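Local coordinates for TIGR00266 family protein (Pseudomonas aeruginosa, PDB 1YOX), which is of unknown function but belongs to the AIM24 family, named for mitochondrial biogenesis and placed in the cupin clan, at residues D107-F119 / D178-D190. Sequence-based numbering, arbitrary orientation.
Sequences DVGGRLFCQKDSF and DTGCLVAFTDGID
Phe-185 carries the CB of Phe-113 over the centre of its ring, a CH-pi contact with that CB 3.7 Å from the ring centroid. The two rings lie nearly parallel, planes 12° apart, but offset, so that little of one ring lies over the other. With chi1 at 60°, CG of Phe-185 is tucked over its own backbone, and the ring presents one face to Phe-113 CB, while the Phe-113 ring, its CG anti to the carbonyl carbon, runs toward Asp-187 and meets OD1 at its edge, 3.6 Å from CE1. Beyond it the Asp-187 carboxylate stands perpendicular to the Arg-111 guanidinium in a salt bridge, OD2 lying 3.0 Å from NH2; the individual hydrogen bonds are weak. Phe-113 and Phe-185 form an antiparallel hydrogen-bonded pair, N to O 3.0 Å in each direction, between strands 111-115 and 182-185, two inner neighbours of an antiparallel sheet in this cupin-clan fold. Gln-115 N continues the ladder to Val-183 O at 2.8 Å, a straighter bond. On its other side strand 182-185 carries a classic beta bulge, with Val-183 and Ala-184 both opposite Trp-221 of strand 219-223. On the other face of the sheet Leu-112 CD1 packs on Ala-184 CB at 4.0 Å, with Val-157 covering the leucine. Within the bulge, Val-183 CG1 touches Ser-118 OG, which hydrogen-bonds to His-160 O.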
loop_
_atom_site.group_PDB
_atom_site.type_symbol
_atom_site.label_atom_id
_atom_site.label_comp_id
_atom_site.label_asym_id
_atom_site.label_seq_id
_atom_site.Cartn_x
_atom_site.Cartn_y
_atom_site.Cartn_z
ATOM N N ASP C 107 0.909 -25.481 15.880
ATOM C CA ASP C 107 1.034 -24.480 16.948
ATOM C C ASP C 107 -0.287 -23.919 17.443
ATOM O O ASP C 107 -0.298 -23.124 18.372
ATOM C CB ASP C 107 1.934 -23.314 16.499
ATOM C CG ASP C 107 3.418 -23.657 16.554
ATOM O OD1 ASP C 107 3.865 -24.338 17.518
ATOM O OD2 ASP C 107 4.144 -23.234 15.630
ATOM N N VAL C 108 -1.388 -24.304 16.813
ATOM C CA VAL C 108 -2.718 -23.751 17.124
ATOM C C VAL C 108 -3.828 -24.822 17.032
ATOM O O VAL C 108 -4.965 -24.525 16.651
ATOM C CB VAL C 108 -3.102 -22.509 16.216
ATOM C CG1 VAL C 108 -2.184 -21.315 16.465
ATOM C CG2 VAL C 108 -3.147 -22.886 14.729
ATOM N N GLY C 109 -3.491 -26.067 17.369
ATOM C CA GLY C 109 -4.515 -27.094 17.533
ATOM C C GLY C 109 -4.991 -27.733 16.246
ATOM O O GLY C 109 -5.850 -28.602 16.270
ATOM N N GLY C 110 -4.417 -27.326 15.122
ATOM C CA GLY C 110 -4.783 -27.899 13.827
ATOM C C GLY C 110 -6.028 -27.292 13.228
ATOM O O GLY C 110 -6.718 -27.944 12.443
ATOM N N ARG C 111 -6.322 -26.043 13.601
ATOM C CA ARG C 111 -7.443 -25.302 13.007
ATOM C C ARG C 111 -7.271 -23.781 13.085
ATOM O O ARG C 111 -6.999 -23.220 14.151
ATOM C CB ARG C 111 -8.768 -25.700 13.642
ATOM C CG ARG C 111 -10.001 -25.175 12.883
ATOM C CD ARG C 111 -11.205 -26.071 13.117
ATOM N NE ARG C 111 -11.505 -26.185 14.545
ATOM C CZ ARG C 111 -11.871 -27.311 15.153
ATOM N NH1 ARG C 111 -11.976 -28.447 14.464
ATOM N NH2 ARG C 111 -12.126 -27.291 16.454
ATOM N N LEU C 112 -7.437 -23.103 11.956
ATOM C CA LEU C 112 -7.449 -21.650 12.020
ATOM C C LEU C 112 -8.638 -21.122 11.257
ATOM O O LEU C 112 -9.057 -21.708 10.269
ATOM C CB LEU C 112 -6.115 -21.039 11.554
ATOM C CG LEU C 112 -5.875 -19.519 11.659
ATOM C CD1 LEU C 112 -5.715 -19.011 13.079
ATOM C CD2 LEU C 112 -4.665 -19.102 10.795
ATOM N N PHE C 113 -9.207 -20.043 11.782
ATOM C CA PHE C 113 -10.261 -19.301 11.124
ATOM C C PHE C 113 -9.683 -18.070 10.449
ATOM O O PHE C 113 -8.858 -17.339 11.028
ATOM C CB PHE C 113 -11.335 -18.915 12.132
ATOM C CG PHE C 113 -12.051 -20.103 12.712
ATOM C CD1 PHE C 113 -11.589 -20.706 13.884
ATOM C CD2 PHE C 113 -13.150 -20.659 12.055
ATOM C CE1 PHE C 113 -12.246 -21.850 14.414
ATOM C CE2 PHE C 113 -13.814 -21.789 12.583
ATOM C CZ PHE C 113 -13.361 -22.374 13.761
ATOM N N CYS C 114 -10.134 -17.826 9.228
ATOM C CA CYS C 114 -9.452 -16.874 8.389
ATOM C C CYS C 114 -10.422 -16.108 7.536
ATOM O O CYS C 114 -11.205 -16.726 6.843
ATOM C CB CYS C 114 -8.511 -17.650 7.465
ATOM S SG CYS C 114 -7.317 -16.612 6.786
ATOM N N GLN C 115 -10.368 -14.774 7.560
ATOM C CA GLN C 115 -11.127 -13.992 6.573
ATOM C C GLN C 115 -10.657 -14.373 5.171
ATOM O O GLN C 115 -9.475 -14.499 4.925
ATOM C CB GLN C 115 -11.022 -12.480 6.797
ATOM C CG GLN C 115 -12.137 -11.727 6.025
ATOM C CD GLN C 115 -11.957 -10.228 5.923
ATOM O OE1 GLN C 115 -11.347 -9.596 6.807
ATOM N NE2 GLN C 115 -12.535 -9.626 4.856
ATOM N N LYS C 116 -11.578 -14.590 4.251
ATOM C CA LYS C 116 -11.195 -15.149 2.957
ATOM C C LYS C 116 -10.159 -14.295 2.209
ATOM O O LYS C 116 -9.225 -14.834 1.599
ATOM C CB LYS C 116 -12.420 -15.481 2.099
ATOM C CG LYS C 116 -12.091 -15.914 0.664
ATOM C CD LYS C 116 -13.354 -16.050 -0.190
ATOM C CE LYS C 116 -13.052 -15.793 -1.652
ATOM N NZ LYS C 116 -12.334 -14.433 -1.854
ATOM N N ASP C 117 -10.304 -12.979 2.289
ATOM C CA ASP C 117 -9.399 -12.035 1.612
ATOM C C ASP C 117 -8.005 -12.174 2.191
ATOM O O ASP C 117 -7.040 -11.810 1.552
ATOM C CB ASP C 117 -9.848 -10.573 1.825
ATOM C CG ASP C 117 -10.923 -10.141 0.852
ATOM O OD1 ASP C 117 -10.877 -10.626 -0.295
ATOM O OD2 ASP C 117 -11.803 -9.307 1.222
ATOM N N SER C 118 -7.938 -12.638 3.436
ATOM C CA SER C 118 -6.700 -12.805 4.131
ATOM C C SER C 118 -5.972 -14.117 3.839
ATOM O O SER C 118 -4.764 -14.185 4.012
ATOM C CB SER C 118 -6.922 -12.639 5.622
ATOM O OG SER C 118 -6.774 -11.287 6.001
ATOM N N PHE C 119 -6.683 -15.161 3.427
ATOM C CA PHE C 119 -6.006 -16.386 3.009
ATOM C C PHE C 119 -5.012 -16.133 1.853
ATOM O O PHE C 119 -5.377 -15.569 0.826
ATOM C CB PHE C 119 -7.006 -17.498 2.644
ATOM C CG PHE C 119 -6.345 -18.746 2.129
ATOM C CD1 PHE C 119 -5.758 -19.653 3.011
ATOM C CD2 PHE C 119 -6.245 -18.989 0.758
ATOM C CE1 PHE C 119 -5.116 -20.823 2.533
ATOM C CE2 PHE C 119 -5.595 -20.157 0.276
ATOM C CZ PHE C 119 -5.040 -21.065 1.166
ATOM N N ASP C 178 -13.812 -3.399 14.338
ATOM C CA ASP C 178 -14.353 -3.085 13.001
ATOM C C ASP C 178 -14.282 -4.331 12.116
ATOM O O ASP C 178 -13.253 -4.971 12.011
ATOM C CB ASP C 178 -13.635 -1.909 12.335
ATOM C CG ASP C 178 -14.303 -1.476 11.007
ATOM O OD1 ASP C 178 -15.522 -1.669 10.824
ATOM O OD2 ASP C 178 -13.609 -0.923 10.139
ATOM N N THR C 179 -15.406 -4.693 11.513
ATOM C CA THR C 179 -15.585 -6.044 10.986
ATOM C C THR C 179 -14.533 -6.524 9.982
ATOM O O THR C 179 -14.015 -7.623 10.115
ATOM C CB THR C 179 -17.045 -6.272 10.547
ATOM O OG1 THR C 179 -17.850 -6.394 11.730
ATOM C CG2 THR C 179 -17.208 -7.540 9.712
ATOM N N GLY C 180 -14.173 -5.699 9.010
ATOM C CA GLY C 180 -13.158 -6.105 8.036
ATOM C C GLY C 180 -11.756 -6.278 8.603
ATOM O O GLY C 180 -10.935 -6.951 7.989
ATOM N N CYS C 181 -11.492 -5.663 9.760
ATOM C CA CYS C 181 -10.204 -5.726 10.449
ATOM C C CYS C 181 -9.820 -7.088 11.031
ATOM O O CYS C 181 -8.682 -7.278 11.457
ATOM C CB CYS C 181 -10.126 -4.660 11.550
ATOM S SG CYS C 181 -9.940 -3.018 10.901
ATOM N N LEU C 182 -10.741 -8.036 11.048
ATOM C CA LEU C 182 -10.411 -9.384 11.504
ATOM C C LEU C 182 -9.694 -10.235 10.450
ATOM O O LEU C 182 -10.293 -10.644 9.470
ATOM C CB LEU C 182 -11.673 -10.105 11.991
ATOM C CG LEU C 182 -11.551 -11.410 12.809
ATOM C CD1 LEU C 182 -10.658 -11.245 13.990
ATOM C CD2 LEU C 182 -12.942 -11.907 13.258
ATOM N N VAL C 183 -8.427 -10.515 10.676
ATOM C CA VAL C 183 -7.672 -11.424 9.828
ATOM C C VAL C 183 -7.974 -12.895 10.106
ATOM O O VAL C 183 -8.525 -13.601 9.245
ATOM C CB VAL C 183 -6.142 -11.183 9.960
ATOM C CG1 VAL C 183 -5.355 -12.113 9.014
ATOM C CG2 VAL C 183 -5.823 -9.747 9.663
ATOM N N ALA C 184 -7.581 -13.340 11.305
ATOM C CA ALA C 184 -7.597 -14.750 11.712
ATOM C C ALA C 184 -7.825 -14.873 13.228
ATOM O O ALA C 184 -7.546 -13.926 13.985
ATOM C CB ALA C 184 -6.265 -15.428 11.325
ATOM N N PHE C 185 -8.328 -16.037 13.650
ATOM C CA PHE C 185 -8.423 -16.400 15.077
ATOM C C PHE C 185 -8.481 -17.918 15.306
ATOM O O PHE C 185 -8.950 -18.690 14.455
ATOM C CB PHE C 185 -9.611 -15.711 15.775
ATOM C CG PHE C 185 -10.958 -16.044 15.176
ATOM C CD1 PHE C 185 -11.723 -17.089 15.682
ATOM C CD2 PHE C 185 -11.466 -15.301 14.124
ATOM C CE1 PHE C 185 -12.967 -17.400 15.143
ATOM C CE2 PHE C 185 -12.702 -15.608 13.574
ATOM C CZ PHE C 185 -13.458 -16.667 14.091
ATOM N N THR C 186 -7.998 -18.313 16.480
ATOM C CA THR C 186 -7.918 -19.704 16.911
ATOM C C THR C 186 -9.265 -20.115 17.479
ATOM O O THR C 186 -10.183 -19.295 17.564
ATOM C CB THR C 186 -6.869 -19.835 18.044
ATOM O OG1 THR C 186 -7.214 -18.937 19.111
ATOM C CG2 THR C 186 -5.480 -19.459 17.543
ATOM N N ASP C 187 -9.383 -21.379 17.888
ATOM C CA ASP C 187 -10.556 -21.867 18.633
ATOM C C ASP C 187 -10.615 -21.200 20.004
ATOM O O ASP C 187 -9.622 -20.632 20.459
ATOM C CB ASP C 187 -10.476 -23.386 18.817
ATOM C CG ASP C 187 -11.036 -24.157 17.630
ATOM O OD1 ASP C 187 -12.235 -23.984 17.294
ATOM O OD2 ASP C 187 -10.274 -24.960 17.042
ATOM N N GLY C 188 -11.776 -21.271 20.658
ATOM C CA GLY C 188 -11.949 -20.719 22.008
ATOM C C GLY C 188 -12.348 -19.247 22.018
ATOM O O GLY C 188 -12.435 -18.599 23.091
ATOM N N ILE C 189 -12.585 -18.729 20.811
ATOM C CA ILE C 189 -12.998 -17.355 20.605
ATOM C C ILE C 189 -14.351 -17.377 19.925
ATOM O O ILE C 189 -14.525 -18.029 18.880
ATOM C CB ILE C 189 -12.001 -16.614 19.698
ATOM C CG1 ILE C 189 -10.628 -16.532 20.361
ATOM C CG2 ILE C 189 -12.534 -15.239 19.306
ATOM C CD1 ILE C 189 -10.620 -15.754 21.648
ATOM N N ASP C 190 -15.304 -16.679 20.536
ATOM C CA ASP C 190 -16.651 -16.524 19.987
ATOM C C ASP C 190 -16.747 -15.176 19.262
ATOM O O ASP C 190 -16.165 -14.177 19.701
ATOM C CB ASP C 190 -17.675 -16.575 21.118
ATOM C CG ASP C 190 -19.072 -16.919 20.637
ATOM O OD1 ASP C 190 -19.890 -15.974 20.382
ATOM O OD2 ASP C 190 -19.342 -18.150 20.532
#